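Local coordinates for prolyl-tRNA synthetase (Giardia lamblia ATCC 50803, PDB 3IAL), which probably joins L-proline to tRNA(Pro) at the expense of ATP, passing through a prolyl-adenylate intermediate, at residues His301-Pro306 with Tyr355-Lys360; Ala329-Ser334 with Glu397-Ser402; Gly361-Ile366 with Asp422-Arg427. One frame throughout, in Å; residues are numbered along the deposited sequence. Where two conformers were deposited one is given.

Interaction 1 (His301-Pro306 with Tyr355-Lys360); sequences HVVIIP and YYYELK
V303 lays one of its two methyls squarely over the aromatic ring of Y357. The CG2 methyl stands 3.8 Å from the centroid of the Y357 ring and only 13° off its normal, a CH-pi contact made over the face and close to its centre. The other branch, CG1, reaches the root of the same ring, 4.0 Å from Y357 CG. The V303 rotamer (chi1 56°) turns both methyls toward the helix, so that both bear on one aromatic group. Further along the same side of the strand, I305 meets the ring obliquely, with its CD1 4.3 Å from Y357 CD2. This is helix-on-sheet packing in the alpha/beta anticodon-binding domain of a class II synthetase: strand 302-307 lies inside the mixed five-stranded sheet, and helix 350-359 covers one face of it. I304 turns to the other face, where it packs against V325, I328 and A329 of helix 315-334. The Y357 ring is also backed from within its own helix, since CD2 of Y356 sits 3.6 Å above the plane of the Y357 ring, on the face opposite V303 and toward the rim. Held between these two residues, the ring carries its phenol group out to D343, whose OD2 is hydrogen-bonded to Y357 OH.

Interaction 2 (Ala329-Ser334 with Glu397-Ser402); sequences ADTLKS and EVMKVS
Two helix ends meet here in a small, mostly side-chain contact that also involves two backbone carbonyls, on the flank of the alpha/beta anticodon-binding domain: the last turns of helix 315-334 meet the end of helix 395-399 and the chain that leaves it toward strand 402-405. T331 faces the second segment and uses both of its branches. Its OG1 lies against the methionine end, 3.6 Å from M399 CE, while its hydrogen-bond partner is within its own helix, the carbonyl O of E327. The side chains of T331 and M399 cross at about a right angle. M399 is bent at both chi2 (-86°) and chi3 (-69°), bringing sulfur and methyl alongside the threonine. Deeper in, L332 brings CD2 to 4.4 Å from V398 O, and both residues also pack on I417 of helix 416-438. The carbonyl O atoms of V398 and K400 are each hydrogen-bonded to ND2 of N415, which ties the turn to the residue just before that long helix. The methyl branch of T331, CG2, rests against the backbone of the turn, 3.8 Å from M399 O. The same CG2 also meets V401, whose side chain runs antiparallel to that of T331, with V401 CG2 3.9 Å from T331 CG2.

Interaction 3 (Gly361-Ile366 with Asp422-Arg427); sequences GVPLRI and DAYKAR
Apolar packing between P363 and Y424 carries most of this buried contact. The proline CB comes to 3.5 Å from Y424 CE2, with CG of P363 following at 3.9 Å from the same ring carbon; the approach is oblique. Y424 extends toward the loop because its CG lies anti to the backbone N (chi1 169°), which carries the phenol end past the proline backbone, where Y424 OH is 3.8 Å from P363 CA. L421, one turn earlier in the helix, touches P363 as well, and L364 packs on I417, E420 and L421.

The polar interactions lie around this patch. The hydroxyl of Y424 hydrogen-bonds to the carbonyl O of L293, in the loop before strand 302-307. L293 also makes a backbone hydrogen bond with G361, so one residue engages both sides of the contact. R427, one turn on, forms a salt bridge to OD2 of D384.

In backbone terms, G361 has positive phi (68°) and closes helix 350-359 with a Schellman motif. The loop, packed against helix 416-438 through P363 and Y424, then enters the central strand 364-369, which runs parallel to 302-307 as does 340-342; it completes the helix-to-strand half of a beta-alpha-beta crossover in the alpha/beta anticodon-binding fold.

In the fold
Interactions 1 and 3 each use a strand of the five-stranded sheet, and interaction 2 packs beside it. Interactions 1 and 3 have centres about 11 Å apart and are joined directly by the neighbouring strands: V303 N lies 2.9 Å from L364 O, and I305 N 2.8 Å from I366 O, both probable hydrogen bonds. Interaction 1 lies on the face covered by helix 350-359; interaction 2 lies on the opposite face, under helix 315-334, where helix 416-438 also approaches L364. The centre of interaction 2 is about 18 Å from interaction 1 and 16 Å from interaction 3; I304 CD1 is 3.8 Å from A329 N, and L332 CD1 4.0 Å from I366 CD1. The prolyl-adenylate pocket, between 122 and 276, includes none of these segments.

Interaction 1 (His301-Pro306 with Tyr355-Lys360)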
loop_
_atom_site.group_PDB
_atom_site.type_symbol
_atom_site.label_atom_id
_atom_site.label_comp_id
_atom_site.label_asym_id
_atom_site.label_seq_id
_atom_site.Cartn_x
_atom_site.Cartn_y
_atom_site.Cartn_z
ATOM N N HIS B 301 -19.631 -4.898 3.756
ATOM C CA HIS B 301 -20.160 -5.266 5.072
ATOM C C HIS B 301 -21.607 -5.743 4.974
ATOM O O HIS B 301 -22.022 -6.649 5.692
ATOM C CB HIS B 301 -20.150 -4.073 6.024
ATOM C CG HIS B 301 -18.791 -3.651 6.482
ATOM N ND1 HIS B 301 -18.315 -2.370 6.304
ATOM C CD2 HIS B 301 -17.820 -4.324 7.142
ATOM C CE1 HIS B 301 -17.105 -2.275 6.821
ATOM N NE2 HIS B 301 -16.779 -3.447 7.335
ATOM N N VAL B 302 -22.376 -5.096 4.102
ATOM C CA VAL B 302 -23.827 -5.265 4.050
ATOM C C VAL B 302 -24.325 -5.253 2.611
ATOM O O VAL B 302 -24.011 -4.348 1.848
ATOM C CB VAL B 302 -24.546 -4.125 4.795
ATOM C CG1 VAL B 302 -26.063 -4.265 4.661
ATOM C CG2 VAL B 302 -24.131 -4.087 6.262
ATOM N N VAL B 303 -25.105 -6.259 2.240
ATOM C CA VAL B 303 -25.774 -6.234 0.941
ATOM C C VAL B 303 -27.268 -6.025 1.173
ATOM O O VAL B 303 -27.898 -6.772 1.921
ATOM C CB VAL B 303 -25.503 -7.504 0.113
ATOM C CG1 VAL B 303 -25.910 -8.780 0.878
ATOM C CG2 VAL B 303 -26.207 -7.403 -1.245
ATOM N N ILE B 304 -27.825 -4.991 0.553
ATOM C CA ILE B 304 -29.246 -4.702 0.687
ATOM C C ILE B 304 -29.932 -5.213 -0.562
ATOM O O ILE B 304 -29.548 -4.857 -1.668
ATOM C CB ILE B 304 -29.518 -3.194 0.862
ATOM C CG1 ILE B 304 -28.625 -2.601 1.953
ATOM C CG2 ILE B 304 -30.965 -2.958 1.227
ATOM C CD1 ILE B 304 -28.892 -1.118 2.227
ATOM N N ILE B 305 -30.942 -6.057 -0.385
ATOM C CA ILE B 305 -31.622 -6.687 -1.508
ATOM C C ILE B 305 -33.093 -6.267 -1.568
ATOM O O ILE B 305 -33.868 -6.591 -0.671
ATOM C CB ILE B 305 -31.522 -8.221 -1.430
ATOM C CG1 ILE B 305 -30.050 -8.654 -1.443
ATOM C CG2 ILE B 305 -32.270 -8.871 -2.607
ATOM C CD1 ILE B 305 -29.825 -10.117 -1.079
ATOM N N PRO B 306 -33.473 -5.521 -2.615
ATOM C CA PRO B 306 -34.892 -5.266 -2.837
ATOM C C PRO B 306 -35.596 -6.557 -3.246
ATOM O O PRO B 306 -35.123 -7.236 -4.147
ATOM C CB PRO B 306 -34.909 -4.254 -3.995
ATOM C CG PRO B 306 -33.497 -3.918 -4.287
ATOM C CD PRO B 306 -32.631 -4.946 -3.673
ATOM N N TYR B 355 -27.028 -17.632 -2.419
ATOM C CA TYR B 355 -25.884 -18.496 -2.682
ATOM C C TYR B 355 -24.604 -17.684 -2.856
ATOM O O TYR B 355 -23.588 -17.976 -2.221
ATOM C CB TYR B 355 -26.109 -19.339 -3.946
ATOM C CG TYR B 355 -24.839 -19.981 -4.465
ATOM C CD1 TYR B 355 -24.298 -21.105 -3.834
ATOM C CD2 TYR B 355 -24.161 -19.454 -5.563
ATOM C CE1 TYR B 355 -23.129 -21.698 -4.290
ATOM C CE2 TYR B 355 -22.979 -20.043 -6.038
ATOM C CZ TYR B 355 -22.472 -21.165 -5.392
ATOM O OH TYR B 355 -21.315 -21.761 -5.836
ATOM N N TYR B 356 -24.672 -16.676 -3.728
ATOM C CA TYR B 356 -23.510 -15.875 -4.104
ATOM C C TYR B 356 -22.972 -15.049 -2.933
ATOM O O TYR B 356 -21.779 -15.083 -2.655
ATOM C CB TYR B 356 -23.853 -14.962 -5.289
ATOM C CG TYR B 356 -22.742 -14.020 -5.711
ATOM C CD1 TYR B 356 -21.709 -14.454 -6.538
ATOM C CD2 TYR B 356 -22.730 -12.691 -5.290
ATOM C CE1 TYR B 356 -20.687 -13.591 -6.934
ATOM C CE2 TYR B 356 -21.707 -11.814 -5.676
ATOM C CZ TYR B 356 -20.691 -12.275 -6.499
ATOM O OH TYR B 356 -19.683 -11.425 -6.894
ATOM N N TYR B 357 -23.848 -14.309 -2.259
ATOM C CA TYR B 357 -23.427 -13.454 -1.148
ATOM C C TYR B 357 -22.953 -14.253 0.059
ATOM O O TYR B 357 -22.046 -13.816 0.772
ATOM C CB TYR B 357 -24.509 -12.420 -0.784
ATOM C CG TYR B 357 -24.702 -11.430 -1.911
ATOM C CD1 TYR B 357 -23.640 -10.646 -2.350
ATOM C CD2 TYR B 357 -25.919 -11.308 -2.571
ATOM C CE1 TYR B 357 -23.785 -9.751 -3.394
ATOM C CE2 TYR B 357 -26.074 -10.415 -3.630
ATOM C CZ TYR B 357 -24.996 -9.640 -4.038
ATOM O OH TYR B 357 -25.107 -8.747 -5.086
ATOM N N GLU B 358 -23.522 -15.438 0.262
ATOM C CA GLU B 358 -23.031 -16.318 1.315
ATOM C C GLU B 358 -21.687 -16.937 0.933
ATOM O O GLU B 358 -20.788 -17.021 1.768
ATOM C CB GLU B 358 -24.080 -17.366 1.684
ATOM C CG GLU B 358 -25.311 -16.708 2.352
ATOM C CD GLU B 358 -26.153 -17.663 3.180
ATOM O OE1 GLU B 358 -25.983 -18.901 3.058
ATOM O OE2 GLU B 358 -26.993 -17.155 3.963
ATOM N N LEU B 359 -21.546 -17.339 -0.330
ATOM C CA LEU B 359 -20.255 -17.804 -0.868
ATOM C C LEU B 359 -19.153 -16.769 -0.622
ATOM O O LEU B 359 -18.043 -17.123 -0.236
ATOM C CB LEU B 359 -20.375 -18.083 -2.371
ATOM C CG LEU B 359 -19.131 -18.575 -3.109
ATOM C CD1 LEU B 359 -18.849 -20.017 -2.736
ATOM C CD2 LEU B 359 -19.324 -18.432 -4.608
ATOM N N LYS B 360 -19.482 -15.496 -0.834
ATOM C CA LYS B 360 -18.517 -14.399 -0.710
ATOM C C LYS B 360 -18.386 -13.884 0.725
ATOM O O LYS B 360 -17.620 -12.961 0.983
ATOM C CB LYS B 360 -18.913 -13.243 -1.628
ATOM C CG LYS B 360 -19.069 -13.618 -3.092
ATOM C CD LYS B 360 -17.733 -13.736 -3.802
ATOM C CE LYS B 360 -17.274 -12.425 -4.428
ATOM N NZ LYS B 360 -16.094 -12.649 -5.337
#

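Interaction 2 (Ala329-Ser334 with Glu397-Ser402)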
loop_
_atom_site.group_PDB
_atom_site.type_symbol
_atom_site.label_atom_id
_atom_site.label_comp_id
_atom_site.label_asym_id
_atom_site.label_seq_id
_atom_site.Cartn_x
_atom_site.Cartn_y
_atom_site.Cartn_z
ATOM N N ALA B 329 -29.017 2.617 2.573
ATOM C CA ALA B 329 -27.634 2.577 2.103
ATOM C C ALA B 329 -26.867 3.866 2.447
ATOM O O ALA B 329 -25.738 3.799 2.931
ATOM C CB ALA B 329 -27.582 2.299 0.603
ATOM N N ASP B 330 -27.487 5.020 2.213
ATOM C CA ASP B 330 -26.837 6.314 2.440
ATOM C C ASP B 330 -26.522 6.557 3.918
ATOM O O ASP B 330 -25.448 7.044 4.244
ATOM C CB ASP B 330 -27.681 7.471 1.878
ATOM C CG ASP B 330 -27.705 7.501 0.347
ATOM O OD1 ASP B 330 -26.762 6.980 -0.287
ATOM O OD2 ASP B 330 -28.672 8.059 -0.225
ATOM N N THR B 331 -27.462 6.218 4.798
ATOM C CA THR B 331 -27.231 6.279 6.243
ATOM C C THR B 331 -26.080 5.351 6.678
ATOM O O THR B 331 -25.153 5.783 7.370
ATOM C CB THR B 331 -28.513 5.914 7.013
ATOM O OG1 THR B 331 -29.516 6.899 6.748
ATOM C CG2 THR B 331 -28.261 5.848 8.517
ATOM N N LEU B 332 -26.132 4.088 6.259
ATOM C CA LEU B 332 -25.077 3.123 6.604
ATOM C C LEU B 332 -23.685 3.544 6.091
ATOM O O LEU B 332 -22.683 3.319 6.771
ATOM C CB LEU B 332 -25.419 1.722 6.092
ATOM C CG LEU B 332 -26.707 1.068 6.599
ATOM C CD1 LEU B 332 -26.771 -0.366 6.093
ATOM C CD2 LEU B 332 -26.829 1.116 8.122
ATOM N N LYS B 333 -23.622 4.160 4.912
ATOM C CA LYS B 333 -22.340 4.616 4.363
ATOM C C LYS B 333 -21.867 5.924 5.011
ATOM O O LYS B 333 -20.758 5.997 5.552
ATOM C CB LYS B 333 -22.420 4.785 2.842
ATOM C CG LYS B 333 -22.468 3.468 2.077
ATOM C CD LYS B 333 -22.294 3.668 0.573
ATOM C CE LYS B 333 -23.523 4.291 -0.058
ATOM N NZ LYS B 333 -23.449 4.258 -1.547
ATOM N N SER B 334 -22.725 6.941 4.971
ATOM C CA SER B 334 -22.343 8.295 5.372
ATOM C C SER B 334 -22.148 8.464 6.879
ATOM O O SER B 334 -21.186 9.102 7.308
ATOM C CB SER B 334 -23.372 9.305 4.859
ATOM O OG SER B 334 -23.628 9.086 3.482
ATOM N N GLU B 397 -35.479 2.146 13.275
ATOM C CA GLU B 397 -34.363 1.728 14.136
ATOM C C GLU B 397 -33.069 1.604 13.326
ATOM O O GLU B 397 -32.026 2.097 13.744
ATOM C CB GLU B 397 -34.694 0.404 14.834
ATOM C CG GLU B 397 -33.755 0.039 15.976
ATOM C CD GLU B 397 -34.199 -1.199 16.743
ATOM O OE1 GLU B 397 -35.422 -1.464 16.813
ATOM O OE2 GLU B 397 -33.323 -1.908 17.287
ATOM N N VAL B 398 -33.150 0.956 12.164
ATOM C CA VAL B 398 -32.002 0.821 11.262
ATOM C C VAL B 398 -31.414 2.182 10.841
ATOM O O VAL B 398 -30.195 2.306 10.683
ATOM C CB VAL B 398 -32.364 -0.033 10.018
ATOM C CG1 VAL B 398 -31.302 0.069 8.947
ATOM C CG2 VAL B 398 -32.582 -1.492 10.424
ATOM N N MET B 399 -32.272 3.190 10.675
ATOM C CA MET B 399 -31.830 4.549 10.329
ATOM C C MET B 399 -31.351 5.328 11.572
ATOM O O MET B 399 -30.689 6.359 11.445
ATOM C CB MET B 399 -32.960 5.335 9.653
ATOM C CG MET B 399 -33.608 4.658 8.431
ATOM S SD MET B 399 -32.780 4.935 6.853
ATOM C CE MET B 399 -33.114 6.670 6.576
ATOM N N LYS B 400 -31.692 4.833 12.763
ATOM C CA LYS B 400 -31.362 5.500 14.021
ATOM C C LYS B 400 -29.862 5.438 14.304
ATOM O O LYS B 400 -29.289 4.353 14.401
ATOM C CB LYS B 400 -32.139 4.867 15.174
ATOM C CG LYS B 400 -31.861 5.429 16.558
ATOM C CD LYS B 400 -32.810 4.764 17.545
ATOM C CE LYS B 400 -32.467 5.042 18.990
ATOM N NZ LYS B 400 -33.510 4.463 19.910
ATOM N N VAL B 401 -29.253 6.615 14.431
ATOM C CA VAL B 401 -27.835 6.763 14.721
ATOM C C VAL B 401 -27.685 7.741 15.882
ATOM O O VAL B 401 -28.210 8.855 15.825
ATOM C CB VAL B 401 -27.067 7.309 13.489
ATOM C CG1 VAL B 401 -25.589 7.517 13.814
ATOM C CG2 VAL B 401 -27.230 6.361 12.290
ATOM N N SER B 402 -27.001 7.307 16.939
ATOM C CA SER B 402 -26.658 8.176 18.056
ATOM C C SER B 402 -25.135 8.298 18.146
ATOM O O SER B 402 -24.400 7.363 17.814
ATOM C CB SER B 402 -27.255 7.663 19.373
ATOM O OG SER B 402 -26.660 6.441 19.774
#

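Interaction 3 (Gly361-Ile366 with Asp422-Arg427)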
loop_
_atom_site.group_PDB
_atom_site.type_symbol
_atom_site.label_atom_id
_atom_site.label_comp_id
_atom_site.label_asym_id
_atom_site.label_seq_id
_atom_site.Cartn_x
_atom_site.Cartn_y
_atom_site.Cartn_z
ATOM N N GLY B 361 -19.158 -14.461 1.641
ATOM C CA GLY B 361 -19.045 -14.188 3.063
ATOM C C GLY B 361 -19.446 -12.808 3.535
ATOM O O GLY B 361 -18.937 -12.333 4.556
ATOM N N VAL B 362 -20.373 -12.166 2.826
ATOM C CA VAL B 362 -20.854 -10.838 3.237
ATOM C C VAL B 362 -21.502 -10.944 4.625
ATOM O O VAL B 362 -22.417 -11.723 4.803
ATOM C CB VAL B 362 -21.863 -10.246 2.224
ATOM C CG1 VAL B 362 -22.384 -8.869 2.708
ATOM C CG2 VAL B 362 -21.222 -10.131 0.853
ATOM N N PRO B 363 -21.002 -10.183 5.619
ATOM C CA PRO B 363 -21.487 -10.307 7.002
ATOM C C PRO B 363 -23.001 -10.213 7.171
ATOM O O PRO B 363 -23.592 -11.053 7.851
ATOM C CB PRO B 363 -20.803 -9.138 7.711
ATOM C CG PRO B 363 -19.522 -8.958 6.947
ATOM C CD PRO B 363 -19.868 -9.235 5.526
ATOM N N LEU B 364 -23.619 -9.216 6.546
ATOM C CA LEU B 364 -25.043 -8.960 6.737
ATOM C C LEU B 364 -25.754 -8.726 5.410
ATOM O O LEU B 364 -25.238 -8.031 4.533
ATOM C CB LEU B 364 -25.240 -7.729 7.626
ATOM C CG LEU B 364 -24.830 -7.823 9.094
ATOM C CD1 LEU B 364 -24.819 -6.434 9.738
ATOM C CD2 LEU B 364 -25.751 -8.755 9.851
ATOM N N ARG B 365 -26.938 -9.305 5.260
ATOM C CA ARG B 365 -27.864 -8.835 4.232
ATOM C C ARG B 365 -29.123 -8.282 4.870
ATOM O O ARG B 365 -29.609 -8.794 5.885
ATOM C CB ARG B 365 -28.215 -9.914 3.205
ATOM C CG ARG B 365 -29.137 -10.996 3.701
ATOM C CD ARG B 365 -29.706 -11.813 2.564
ATOM N NE ARG B 365 -30.480 -12.926 3.097
ATOM C CZ ARG B 365 -29.951 -14.054 3.566
ATOM N NH1 ARG B 365 -28.632 -14.242 3.553
ATOM N NH2 ARG B 365 -30.746 -15.004 4.042
ATOM N N ILE B 366 -29.634 -7.222 4.262
ATOM C CA ILE B 366 -30.892 -6.644 4.639
ATOM C C ILE B 366 -31.841 -6.866 3.460
ATOM O O ILE B 366 -31.484 -6.582 2.319
ATOM C CB ILE B 366 -30.756 -5.133 4.924
ATOM C CG1 ILE B 366 -29.697 -4.870 6.000
ATOM C CG2 ILE B 366 -32.105 -4.542 5.357
ATOM C CD1 ILE B 366 -29.440 -3.393 6.258
ATOM N N ASP B 422 -20.907 -6.061 15.364
ATOM C CA ASP B 422 -20.165 -6.340 16.593
ATOM C C ASP B 422 -20.553 -7.664 17.238
ATOM O O ASP B 422 -19.687 -8.392 17.738
ATOM C CB ASP B 422 -20.364 -5.213 17.619
ATOM C CG ASP B 422 -19.703 -3.914 17.203
ATOM O OD1 ASP B 422 -18.808 -3.946 16.332
ATOM O OD2 ASP B 422 -20.084 -2.859 17.746
ATOM N N ALA B 423 -21.848 -7.971 17.244
ATOM C CA ALA B 423 -22.320 -9.244 17.799
ATOM C C ALA B 423 -21.852 -10.399 16.916
ATOM O O ALA B 423 -21.497 -11.475 17.411
ATOM C CB ALA B 423 -23.836 -9.242 17.955
ATOM N N TYR B 424 -21.836 -10.152 15.610
ATOM C CA TYR B 424 -21.315 -11.102 14.613
ATOM C C TYR B 424 -19.838 -11.439 14.857
ATOM O O TYR B 424 -19.468 -12.612 14.923
ATOM C CB TYR B 424 -21.545 -10.502 13.224
ATOM C CG TYR B 424 -20.882 -11.157 12.036
ATOM C CD1 TYR B 424 -21.330 -12.374 11.531
ATOM C CD2 TYR B 424 -19.865 -10.504 11.353
ATOM C CE1 TYR B 424 -20.742 -12.937 10.399
ATOM C CE2 TYR B 424 -19.280 -11.051 10.239
ATOM C CZ TYR B 424 -19.710 -12.265 9.762
ATOM O OH TYR B 424 -19.101 -12.794 8.639
ATOM N N LYS B 425 -19.014 -10.404 15.013
ATOM C CA LYS B 425 -17.610 -10.556 15.392
ATOM C C LYS B 425 -17.440 -11.387 16.649
ATOM O O LYS B 425 -16.613 -12.295 16.689
ATOM C CB LYS B 425 -16.975 -9.188 15.653
ATOM C CG LYS B 425 -16.425 -8.490 14.426
ATOM C CD LYS B 425 -15.845 -7.132 14.782
ATOM C CE LYS B 425 -14.547 -7.236 15.587
ATOM N NZ LYS B 425 -13.907 -5.902 15.717
ATOM N N ALA B 426 -18.217 -11.052 17.681
ATOM C CA ALA B 426 -18.120 -11.724 18.975
ATOM C C ALA B 426 -18.512 -13.205 18.893
ATOM O O ALA B 426 -17.901 -14.030 19.577
ATOM C CB ALA B 426 -18.953 -10.988 20.041
ATOM N N ARG B 427 -19.496 -13.548 18.056
ATOM C CA ARG B 427 -19.822 -14.965 17.813
ATOM C C ARG B 427 -18.699 -15.687 17.046
ATOM O O ARG B 427 -18.348 -16.820 17.383
ATOM C CB ARG B 427 -21.149 -15.135 17.064
ATOM C CG ARG B 427 -22.378 -14.723 17.869
ATOM C CD ARG B 427 -23.680 -15.060 17.149
ATOM N NE ARG B 427 -23.777 -14.479 15.808
ATOM C CZ ARG B 427 -24.281 -13.280 15.514
ATOM N NH1 ARG B 427 -24.747 -12.471 16.462
ATOM N NH2 ARG B 427 -24.316 -12.879 14.249
#